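Local coordinates for putative endonuclease/exonuclease/phosphatase family protein (Bacteroides thetaiotaomicron, PDB 3MPR) that probably acts as a metal-dependent nuclease or related phosphoesterase of the DNase I-like superfamily, its exact substrate being unestablished, at residues 10-15 and 275-280; 205-210 and 239-244; 211-216 and 225-230; 243-248 and 279-284. All coordinates share one frame; numbering follows the deposited sequence.

Contact 1: residues 10-15 and 275-280; sequences ASYNLR and RTPSDH
The amide of N13 lies stacked on one face of the H280 ring, the two planes only 13° apart. N13 CB stands 3.6 Å from the ring centroid and close to its normal, while N13 ND2 reaches H280 CE1 at 3.3 Å. Beside this stack S278 OG donates to N13 O over 2.6 Å; a chi1 of 179°, OG anti to the backbone N, brings the hydroxyl there. Y12 completes the tightly packed, buried part. Its CE1 meets H280 O at the ring edge, 3.5 Å apart, and its OH touches P277 CB at 3.4 Å; a water bonds to Y12 OH, S278 N and H280 O. S278-D279-H280 matches the SDH motif of the DNase I-like fold: N13 ND2 also bonds to D178 and to E51, a residue seen to bind magnesium in this protein, though no metal is bound to this chain. H280 ND1 donates to D279 OD1 at 3.2 Å, in the imidazole plane but from above the carboxylate. An alanine in place of H280 would probably leave the N13 amide without its stacking partner and D279 OD1 without this donor. Toward solvent the fit is looser: partly exposed R15 has NE 3.8 Å from D279 OD2, a long salt bridge with the oxygen over the guanidinium face and no N-H pointing at it; NE pairs instead with D21, and NH1 with E51.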
# COMPACT_ATOMS: atom_id res chain seq x y z
N ALA A 10 5.80 11.03 2.53
CA ALA A 10 4.59 11.16 1.73
C ALA A 10 4.17 12.62 1.59
O ALA A 10 4.58 13.49 2.37
CB ALA A 10 3.45 10.35 2.33
N SER A 11 3.37 12.87 0.57
CA SER A 11 2.70 14.15 0.38
C SER A 11 1.23 13.81 0.19
O SER A 11 0.87 12.94 -0.60
CB SER A 11 3.24 14.85 -0.87
OG SER A 11 2.62 16.12 -1.04
N TYR A 12 0.36 14.47 0.94
CA TYR A 12 -1.06 14.11 0.89
C TYR A 12 -1.92 15.34 1.13
O TYR A 12 -1.92 15.89 2.24
CB TYR A 12 -1.36 13.08 1.97
CG TYR A 12 -2.60 12.23 1.76
CD1 TYR A 12 -3.43 12.40 0.66
CD2 TYR A 12 -2.93 11.24 2.67
CE1 TYR A 12 -4.56 11.61 0.47
CE2 TYR A 12 -4.06 10.43 2.50
CZ TYR A 12 -4.87 10.63 1.40
OH TYR A 12 -5.98 9.83 1.23
N ASN A 13 -2.65 15.76 0.10
CA ASN A 13 -3.62 16.84 0.26
C ASN A 13 -4.90 16.26 0.87
O ASN A 13 -5.59 15.47 0.23
CB ASN A 13 -3.91 17.49 -1.09
CG ASN A 13 -4.92 18.62 -0.99
OD1 ASN A 13 -5.82 18.58 -0.16
ND2 ASN A 13 -4.77 19.63 -1.83
N LEU A 14 -5.21 16.65 2.10
CA LEU A 14 -6.28 16.01 2.87
C LEU A 14 -7.65 16.62 2.60
O LEU A 14 -8.67 16.13 3.11
CB LEU A 14 -5.94 16.04 4.37
CG LEU A 14 -4.59 15.42 4.77
CD1 LEU A 14 -4.56 15.14 6.27
CD2 LEU A 14 -4.32 14.14 3.99
N ARG A 15 -7.68 17.70 1.82
CA ARG A 15 -8.91 18.39 1.45
C ARG A 15 -9.56 19.15 2.62
O ARG A 15 -9.94 18.57 3.63
CB ARG A 15 -9.91 17.42 0.81
CG ARG A 15 -11.20 18.07 0.31
CD ARG A 15 -10.88 19.16 -0.70
NE ARG A 15 -12.08 19.74 -1.31
CZ ARG A 15 -12.08 20.90 -1.96
NH1 ARG A 15 -10.95 21.59 -2.06
NH2 ARG A 15 -13.20 21.37 -2.49
N ARG A 275 -15.47 5.38 -2.44
CA ARG A 275 -15.19 6.76 -2.03
C ARG A 275 -13.68 6.88 -1.90
O ARG A 275 -13.03 5.96 -1.40
CB ARG A 275 -15.79 7.04 -0.65
CG ARG A 275 -17.30 7.06 -0.59
CD ARG A 275 -17.81 8.40 -1.07
NE ARG A 275 -19.27 8.47 -1.05
CZ ARG A 275 -19.97 9.51 -1.49
NH1 ARG A 275 -19.34 10.57 -1.99
NH2 ARG A 275 -21.30 9.49 -1.44
N THR A 276 -13.11 8.02 -2.31
CA THR A 276 -11.68 8.23 -2.12
C THR A 276 -11.49 8.96 -0.79
O THR A 276 -12.29 9.83 -0.44
CB THR A 276 -11.06 9.02 -3.27
OG1 THR A 276 -11.75 10.28 -3.41
CG2 THR A 276 -11.17 8.24 -4.57
N PRO A 277 -10.46 8.58 -0.02
CA PRO A 277 -10.24 9.19 1.31
C PRO A 277 -9.99 10.69 1.21
O PRO A 277 -10.34 11.42 2.13
CB PRO A 277 -9.01 8.45 1.83
CG PRO A 277 -9.07 7.11 1.14
CD PRO A 277 -9.60 7.41 -0.24
N SER A 278 -9.39 11.15 0.12
CA SER A 278 -9.33 12.58 -0.17
C SER A 278 -9.50 12.79 -1.66
O SER A 278 -9.58 11.83 -2.40
CB SER A 278 -8.01 13.20 0.30
OG SER A 278 -8.01 14.58 -0.01
N ASP A 279 -9.56 14.04 -2.11
CA ASP A 279 -9.68 14.26 -3.54
C ASP A 279 -8.32 14.25 -4.26
O ASP A 279 -8.25 14.46 -5.48
CB ASP A 279 -10.54 15.50 -3.88
CG ASP A 279 -9.89 16.80 -3.49
OD1 ASP A 279 -8.97 16.79 -2.65
OD2 ASP A 279 -10.31 17.84 -4.04
N HIS A 280 -7.26 13.98 -3.51
CA HIS A 280 -6.00 13.55 -4.12
C HIS A 280 -5.68 12.13 -3.64
O HIS A 280 -6.23 11.66 -2.64
CB HIS A 280 -4.84 14.46 -3.71
CG HIS A 280 -4.96 15.87 -4.19
ND1 HIS A 280 -5.99 16.71 -3.83
CD2 HIS A 280 -4.14 16.61 -4.98
CE1 HIS A 280 -5.81 17.89 -4.39
NE2 HIS A 280 -4.69 17.86 -5.09
O HOH W 1 -7.06 9.45 -1.29

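Contact 2: residues 205-210 and 239-244; sequences DYRYAL and KRYGVL
R240 and Y206 lie side by side on neighbouring strands, pointing the same way from the sheet. With CG anti to the backbone N (chi1 -171°), the arginine's CB and CG pass the Y206 backbone carbonyl, CG 3.5 Å from Y206 O. R240 CD then meets the ring at Y206 CD2, 3.8 Å away. Beyond CD the chain bends, and the guanidinium stands nearly upright to the phenol ring, the planes 82° apart. There NH2 forms salt bridges with E286 and with D43 of the second subunit. An alanine at R240 would probably leave both carboxylates without this mate and open a gap beside the Y206 ring.

Strands 206-208 and 239-243 run parallel, 6° apart, with four backbone bonds alternating in the parallel ladder; Y241 N to Y206 O, at 2.9 Å, is one. This joins the edge strand to the large sheet, and K239 and R240 form a classic beta bulge opposite E286. Near the other end a water lies over the centre of the Y208 ring and donates to V243 O at 2.6 Å. The phenol hydroxyls of Y206 and Y208 bond to Q40 and D246 of the second subunit. The polar tips of R240, Y206 and Y208 thus all find partners across the subunit boundary, beside apolar packing there.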
# COMPACT_ATOMS: atom_id res chain seq x y z
N ASP A 205 13.98 3.92 -8.30
CA ASP A 205 14.29 2.60 -8.87
C ASP A 205 13.01 1.88 -9.29
O ASP A 205 12.95 1.29 -10.38
CB ASP A 205 15.02 1.72 -7.86
CG ASP A 205 16.39 2.25 -7.50
OD1 ASP A 205 17.01 2.93 -8.34
OD2 ASP A 205 16.85 1.99 -6.37
N TYR A 206 12.02 1.92 -8.41
CA TYR A 206 10.76 1.21 -8.63
C TYR A 206 9.56 2.17 -8.63
O TYR A 206 9.33 2.89 -7.66
CB TYR A 206 10.57 0.09 -7.60
CG TYR A 206 9.42 -0.82 -7.98
CD1 TYR A 206 9.64 -2.00 -8.68
CD2 TYR A 206 8.10 -0.46 -7.70
CE1 TYR A 206 8.58 -2.82 -9.08
CE2 TYR A 206 7.03 -1.26 -8.09
CZ TYR A 206 7.27 -2.44 -8.77
OH TYR A 206 6.22 -3.22 -9.17
N ARG A 207 8.81 2.18 -9.73
CA ARG A 207 7.65 3.06 -9.87
C ARG A 207 6.34 2.28 -9.88
O ARG A 207 6.15 1.37 -10.71
CB ARG A 207 7.78 3.90 -11.14
CG ARG A 207 6.63 4.90 -11.37
CD ARG A 207 6.70 5.50 -12.77
NE ARG A 207 7.88 6.34 -12.96
CZ ARG A 207 8.48 6.55 -14.13
NH1 ARG A 207 8.02 5.97 -15.24
NH2 ARG A 207 9.55 7.33 -14.19
N TYR A 208 5.45 2.63 -8.96
CA TYR A 208 4.11 2.06 -8.85
C TYR A 208 3.12 3.21 -9.02
O TYR A 208 2.85 3.95 -8.08
CB TYR A 208 3.92 1.39 -7.48
CG TYR A 208 2.59 0.71 -7.29
CD1 TYR A 208 2.08 -0.16 -8.24
CD2 TYR A 208 1.83 0.94 -6.15
CE1 TYR A 208 0.86 -0.77 -8.07
CE2 TYR A 208 0.60 0.32 -5.96
CZ TYR A 208 0.13 -0.54 -6.93
OH TYR A 208 -1.07 -1.16 -6.76
N ALA A 209 2.58 3.36 -10.22
CA ALA A 209 1.80 4.56 -10.54
C ALA A 209 0.60 4.21 -11.40
O ALA A 209 0.65 4.34 -12.61
CB ALA A 209 2.68 5.58 -11.25
N LEU A 210 -0.47 3.76 -10.76
CA LEU A 210 -1.67 3.32 -11.46
C LEU A 210 -2.56 4.49 -11.77
O LEU A 210 -3.60 4.33 -12.40
CB LEU A 210 -2.43 2.29 -10.63
CG LEU A 210 -1.61 1.05 -10.28
CD1 LEU A 210 -2.44 0.14 -9.38
CD2 LEU A 210 -1.21 0.33 -11.54
N LYS A 239 14.36 4.99 -3.72
CA LYS A 239 14.14 3.57 -3.90
C LYS A 239 12.81 3.29 -4.60
O LYS A 239 12.75 2.49 -5.54
CB LYS A 239 14.16 2.85 -2.55
CG LYS A 239 15.44 3.06 -1.74
CD LYS A 239 16.55 2.12 -2.20
CE LYS A 239 16.22 0.67 -1.86
NZ LYS A 239 17.32 -0.25 -2.25
N ARG A 240 11.75 3.96 -4.17
CA ARG A 240 10.43 3.56 -4.66
C ARG A 240 9.42 4.69 -4.57
O ARG A 240 9.47 5.49 -3.64
CB ARG A 240 9.94 2.32 -3.89
CG ARG A 240 8.66 1.67 -4.43
CD ARG A 240 8.57 0.18 -4.02
NE ARG A 240 8.48 0.02 -2.57
CZ ARG A 240 8.37 -1.15 -1.94
NH1 ARG A 240 8.33 -2.29 -2.63
NH2 ARG A 240 8.30 -1.18 -0.61
N TYR A 241 8.54 4.75 -5.55
CA TYR A 241 7.49 5.75 -5.63
C TYR A 241 6.19 4.98 -5.80
O TYR A 241 6.10 4.04 -6.59
CB TYR A 241 7.75 6.65 -6.84
CG TYR A 241 6.61 7.57 -7.26
CD1 TYR A 241 5.52 7.07 -7.98
CD2 TYR A 241 6.64 8.94 -6.98
CE1 TYR A 241 4.49 7.90 -8.40
CE2 TYR A 241 5.61 9.79 -7.39
CZ TYR A 241 4.54 9.27 -8.10
OH TYR A 241 3.51 10.08 -8.51
N GLY A 242 5.17 5.38 -5.04
CA GLY A 242 3.85 4.79 -5.19
C GLY A 242 2.76 5.83 -5.06
O GLY A 242 2.85 6.75 -4.26
N VAL A 243 1.72 5.69 -5.88
CA VAL A 243 0.47 6.40 -5.66
C VAL A 243 -0.52 5.40 -5.06
O VAL A 243 -0.78 4.34 -5.63
CB VAL A 243 -0.08 6.95 -6.98
CG1 VAL A 243 -1.44 7.56 -6.78
CG2 VAL A 243 0.88 7.98 -7.57
N LEU A 244 -1.07 5.74 -3.90
CA LEU A 244 -1.93 4.80 -3.18
C LEU A 244 -3.40 5.09 -3.51
O LEU A 244 -3.94 6.13 -3.16
CB LEU A 244 -1.66 4.91 -1.67
CG LEU A 244 -0.14 4.87 -1.35
CD1 LEU A 244 0.13 4.98 0.14
CD2 LEU A 244 0.51 3.61 -1.93
O HOH W 2 16.08 0.16 -4.90
O HOH W 3 -0.29 3.00 -7.86

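Contact 3: residues 211-216 and 225-230; sequences NGTFNN and SRIDHI
T213 OG1 is the polar centre of this contact, receiving I227 N at 3.0 Å with an N-H...O angle of 156°. The hydroxyl in turn appears to donate to D228 OD1, 2.7 Å away, although the position of that oxygen is less sure. A chi1 of 68° turns OG1 between the backbone N and the carbonyl carbon, facing the start of strand 228-232, while T213 CG2 rests 3.7 Å from D228 O. One step back, T213 N bonds weakly to S225 O, and a water bridges the same carbonyl to F214 N, donating to S225 O at 2.7 Å. G212 CA comes within 3.3 Å of S225 O, where a side chain would collide. Apolar packing is slight: F214 CB meets I227 CD1 at 3.9 Å.

Further out, backbone bonding between T213 and F281 holds the 211-216 loop to the loop leading into strand 283-289, and F214 meets the H280 ring edge-to-face. S225 OG is fixed by D182, and R226 by a salt bridge to D199. The I227 bond and the water-bridged S225 carbonyl thus tie the loop to the second sheet of the DNase I-like sandwich; if the hydroxyl does donate to D228, its rotation would be fixed as well.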
# COMPACT_ATOMS: atom_id res chain seq x y z
N ASN A 211 -2.15 5.67 -11.32
CA ASN A 211 -2.90 6.89 -11.56
C ASN A 211 -2.00 8.10 -11.32
O ASN A 211 -0.90 7.97 -10.76
CB ASN A 211 -4.12 6.95 -10.63
CG ASN A 211 -5.36 7.50 -11.32
OD1 ASN A 211 -5.28 8.51 -12.02
ND2 ASN A 211 -6.50 6.82 -11.14
N GLY A 212 -2.47 9.26 -11.75
CA GLY A 212 -1.88 10.53 -11.35
C GLY A 212 -2.37 10.87 -9.96
O GLY A 212 -2.91 10.02 -9.26
N THR A 213 -2.21 12.13 -9.54
CA THR A 213 -2.40 12.42 -8.13
C THR A 213 -3.71 13.12 -7.76
O THR A 213 -4.14 13.03 -6.62
CB THR A 213 -1.21 13.19 -7.54
OG1 THR A 213 -1.15 14.50 -8.12
CG2 THR A 213 0.08 12.43 -7.83
N PHE A 214 -4.36 13.79 -8.71
CA PHE A 214 -5.68 14.38 -8.43
C PHE A 214 -6.80 13.44 -8.88
O PHE A 214 -6.74 12.87 -9.97
CB PHE A 214 -5.81 15.74 -9.13
CG PHE A 214 -7.09 16.49 -8.77
CD1 PHE A 214 -7.39 16.80 -7.46
CD2 PHE A 214 -7.96 16.89 -9.77
CE1 PHE A 214 -8.55 17.49 -7.14
CE2 PHE A 214 -9.12 17.59 -9.46
CZ PHE A 214 -9.42 17.88 -8.15
N ASN A 215 -7.83 13.27 -8.04
CA ASN A 215 -8.97 12.45 -8.44
C ASN A 215 -10.34 13.17 -8.38
O ASN A 215 -11.31 12.65 -8.92
CB ASN A 215 -9.01 11.13 -7.66
CG ASN A 215 -9.19 11.33 -6.17
OD1 ASN A 215 -10.17 11.94 -5.73
ND2 ASN A 215 -8.27 10.80 -5.38
N ASN A 216 -10.41 14.34 -7.74
CA ASN A 216 -11.66 15.09 -7.68
C ASN A 216 -12.80 14.30 -7.00
O ASN A 216 -13.98 14.48 -7.32
CB ASN A 216 -12.08 15.49 -9.10
CG ASN A 216 -13.08 16.64 -9.11
OD1 ASN A 216 -13.06 17.51 -8.24
ND2 ASN A 216 -13.98 16.63 -10.09
N SER A 225 -1.45 13.36 -15.38
CA SER A 225 -0.97 14.58 -14.72
C SER A 225 -0.61 14.27 -13.27
O SER A 225 -1.36 13.60 -12.57
CB SER A 225 -2.05 15.67 -14.72
OG SER A 225 -2.23 16.21 -16.03
N ARG A 226 0.54 14.76 -12.82
CA ARG A 226 0.92 14.70 -11.42
C ARG A 226 1.00 16.15 -10.93
O ARG A 226 1.74 16.97 -11.50
CB ARG A 226 2.27 13.99 -11.26
CG ARG A 226 2.36 12.65 -12.03
CD ARG A 226 3.66 11.90 -11.75
NE ARG A 226 4.85 12.72 -11.97
CZ ARG A 226 5.41 12.94 -13.16
NH1 ARG A 226 4.90 12.40 -14.26
NH2 ARG A 226 6.49 13.70 -13.25
N ILE A 227 0.21 16.50 -9.92
CA ILE A 227 0.28 17.85 -9.37
C ILE A 227 0.78 17.85 -7.93
O ILE A 227 1.11 18.90 -7.36
CB ILE A 227 -1.06 18.60 -9.52
CG1 ILE A 227 -2.16 17.97 -8.65
CG2 ILE A 227 -1.47 18.67 -10.99
CD1 ILE A 227 -3.46 18.77 -8.67
N ASP A 228 0.86 16.66 -7.34
CA ASP A 228 1.45 16.49 -6.03
C ASP A 228 2.78 15.80 -6.25
O ASP A 228 2.83 14.75 -6.87
CB ASP A 228 0.54 15.62 -5.16
CG ASP A 228 -0.86 16.19 -5.06
OD1 ASP A 228 -1.77 15.74 -5.80
OD2 ASP A 228 -1.04 17.13 -4.26
N HIS A 229 3.87 16.40 -5.75
CA HIS A 229 5.20 15.88 -6.02
C HIS A 229 5.97 15.73 -4.72
O HIS A 229 5.67 16.40 -3.72
CB HIS A 229 6.00 16.85 -6.90
CG HIS A 229 5.35 17.20 -8.19
ND1 HIS A 229 5.15 16.28 -9.20
CD2 HIS A 229 4.86 18.38 -8.66
CE1 HIS A 229 4.56 16.87 -10.23
NE2 HIS A 229 4.38 18.14 -9.92
N ILE A 230 6.98 14.88 -4.77
CA ILE A 230 8.01 14.87 -3.75
C ILE A 230 9.34 15.07 -4.46
O ILE A 230 9.78 14.21 -5.21
CB ILE A 230 8.00 13.56 -2.94
CG1 ILE A 230 6.63 13.40 -2.24
CG2 ILE A 230 9.13 13.54 -1.92
CD1 ILE A 230 6.52 12.16 -1.33
O HOH W 4 -3.24 14.93 -11.14

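Contact 4: residues 243-248 and 279-284; sequences VLTDTY and DHFPVK
P282 O is approached by two groups of the facing segment: L244 N donates to it at 3.2 Å, and V243 CA gives a longer C-H...O contact. The N-H bond is nearly straight, 168° at the hydrogen, and lies in the carbonyl plane. Around it the side chains interlock. V243 CG1 presses on F281 CB at 3.5 Å, the two side chains crossing at about a right angle, and the chi1 of F281, -64°, carries CG away from its own carbonyl carbon. The F281 ring lies beside residues 244-245: CD1 is 3.4 Å from L244 O, and T245 CG2 sits over one ring face. On the neighbouring side L244 CB meets P282 CG at 3.7 Å, again crosswise, with P282 CD 3.4 Å from L244 O.

This is the place where strands 237-243 and 283-289, antiparallel neighbours in the large sheet, part. V243 and V283 form a non-hydrogen-bonded pair with their CA atoms 4.8 Å apart; past it residues 244-248 lead toward strand 248-251, while residues 279-282 lead in from the SDH loop. L244 continues outward with CD1 4.1 Å from K284 CB, and it also packs on M38 of helix 28-41 and on Y41 of the second subunit. K284 is extended beyond CG, and its NZ bonds to H42 O. T245 OG1 accepts from T247 N of the second subunit, and T247 N here donates in return to T245 OG1 of that subunit.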
# COMPACT_ATOMS: atom_id res chain seq x y z
N VAL A 243 1.72 5.69 -5.88
CA VAL A 243 0.47 6.40 -5.66
C VAL A 243 -0.52 5.40 -5.06
O VAL A 243 -0.78 4.34 -5.63
CB VAL A 243 -0.08 6.95 -6.98
CG1 VAL A 243 -1.44 7.56 -6.78
CG2 VAL A 243 0.88 7.98 -7.57
N LEU A 244 -1.07 5.74 -3.90
CA LEU A 244 -1.93 4.80 -3.18
C LEU A 244 -3.40 5.09 -3.51
O LEU A 244 -3.94 6.13 -3.16
CB LEU A 244 -1.66 4.91 -1.67
CG LEU A 244 -0.14 4.87 -1.35
CD1 LEU A 244 0.13 4.98 0.14
CD2 LEU A 244 0.51 3.61 -1.93
N THR A 245 -4.02 4.13 -4.19
CA THR A 245 -5.37 4.30 -4.72
C THR A 245 -6.45 3.71 -3.80
O THR A 245 -7.61 3.56 -4.22
CB THR A 245 -5.48 3.64 -6.12
OG1 THR A 245 -5.18 2.24 -6.04
CG2 THR A 245 -4.49 4.30 -7.09
N ASP A 246 -6.08 3.41 -2.56
CA ASP A 246 -6.96 2.72 -1.63
C ASP A 246 -8.29 3.45 -1.58
O ASP A 246 -8.32 4.69 -1.59
CB ASP A 246 -6.39 2.71 -0.20
CG ASP A 246 -4.98 2.14 -0.11
OD1 ASP A 246 -4.17 2.32 -1.05
OD2 ASP A 246 -4.66 1.57 0.96
N THR A 247 -9.40 2.71 -1.54
CA THR A 247 -10.72 3.33 -1.39
C THR A 247 -11.54 2.66 -0.29
O THR A 247 -11.41 1.46 -0.04
CB THR A 247 -11.55 3.26 -2.70
OG1 THR A 247 -11.50 1.92 -3.21
CG2 THR A 247 -11.01 4.21 -3.75
N TYR A 248 -12.41 3.45 0.34
CA TYR A 248 -13.37 2.90 1.28
C TYR A 248 -14.75 2.84 0.62
O TYR A 248 -14.86 3.07 -0.59
CB TYR A 248 -13.37 3.71 2.60
CG TYR A 248 -13.98 5.11 2.55
CD1 TYR A 248 -15.25 5.34 3.05
CD2 TYR A 248 -13.26 6.19 2.06
CE1 TYR A 248 -15.81 6.60 3.05
CE2 TYR A 248 -13.82 7.48 2.05
CZ TYR A 248 -15.10 7.67 2.55
OH TYR A 248 -15.71 8.91 2.55
N ASP A 279 -9.56 14.04 -2.11
CA ASP A 279 -9.68 14.26 -3.54
C ASP A 279 -8.32 14.25 -4.26
O ASP A 279 -8.25 14.46 -5.48
CB ASP A 279 -10.54 15.50 -3.88
CG ASP A 279 -9.89 16.80 -3.49
OD1 ASP A 279 -8.97 16.79 -2.65
OD2 ASP A 279 -10.31 17.84 -4.04
N HIS A 280 -7.26 13.98 -3.51
CA HIS A 280 -6.00 13.55 -4.12
C HIS A 280 -5.68 12.13 -3.64
O HIS A 280 -6.23 11.66 -2.64
CB HIS A 280 -4.84 14.46 -3.71
CG HIS A 280 -4.96 15.87 -4.19
ND1 HIS A 280 -5.99 16.71 -3.83
CD2 HIS A 280 -4.14 16.61 -4.98
CE1 HIS A 280 -5.81 17.89 -4.39
NE2 HIS A 280 -4.69 17.86 -5.09
N PHE A 281 -4.77 11.47 -4.34
CA PHE A 281 -4.15 10.26 -3.80
C PHE A 281 -2.86 10.64 -3.10
O PHE A 281 -2.16 11.53 -3.57
CB PHE A 281 -3.82 9.28 -4.93
CG PHE A 281 -5.04 8.77 -5.64
CD1 PHE A 281 -6.05 8.15 -4.95
CD2 PHE A 281 -5.16 8.90 -7.02
CE1 PHE A 281 -7.17 7.67 -5.59
CE2 PHE A 281 -6.28 8.43 -7.67
CZ PHE A 281 -7.29 7.82 -6.95
N PRO A 282 -2.52 9.95 -2.00
CA PRO A 282 -1.20 10.20 -1.39
C PRO A 282 -0.07 9.73 -2.30
O PRO A 282 -0.21 8.74 -3.01
CB PRO A 282 -1.23 9.35 -0.12
CG PRO A 282 -2.25 8.32 -0.35
CD PRO A 282 -3.28 8.92 -1.28
N VAL A 283 1.04 10.45 -2.28
CA VAL A 283 2.24 10.00 -2.95
C VAL A 283 3.19 9.51 -1.87
O VAL A 283 3.50 10.25 -0.94
CB VAL A 283 2.91 11.15 -3.73
CG1 VAL A 283 4.28 10.72 -4.24
CG2 VAL A 283 2.01 11.63 -4.89
N LYS A 284 3.64 8.27 -1.98
CA LYS A 284 4.52 7.69 -0.96
C LYS A 284 5.88 7.38 -1.58
O LYS A 284 5.95 6.70 -2.61
CB LYS A 284 3.90 6.42 -0.37
CG LYS A 284 4.86 5.63 0.49
CD LYS A 284 4.25 4.33 1.00
CE LYS A 284 5.35 3.36 1.46
NZ LYS A 284 4.78 2.19 2.23

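Overall arrangement
Contact 4 is buried throughout and contact 1 nearly so, R15 alone being partly exposed; they share D279 and H280 and involve the adjacent strands 5-13 and 283-289. Contact 1 is largely polar and lies beside the metal site, whereas contact 4 is mostly apolar and lies away from it. Contact 2 holds the edge of the same sheet, is partly exposed, and depends on backbone bonding; it shares V243 and L244 with contact 4, and both touch the second subunit. Contact 3 concerns the start of a strand in the other large sheet. Probable backbone hydrogen bonds, T213 O to F281 N and N215 N to D279 O, join it to contacts 1 and 4, and packing joins it to contact 2.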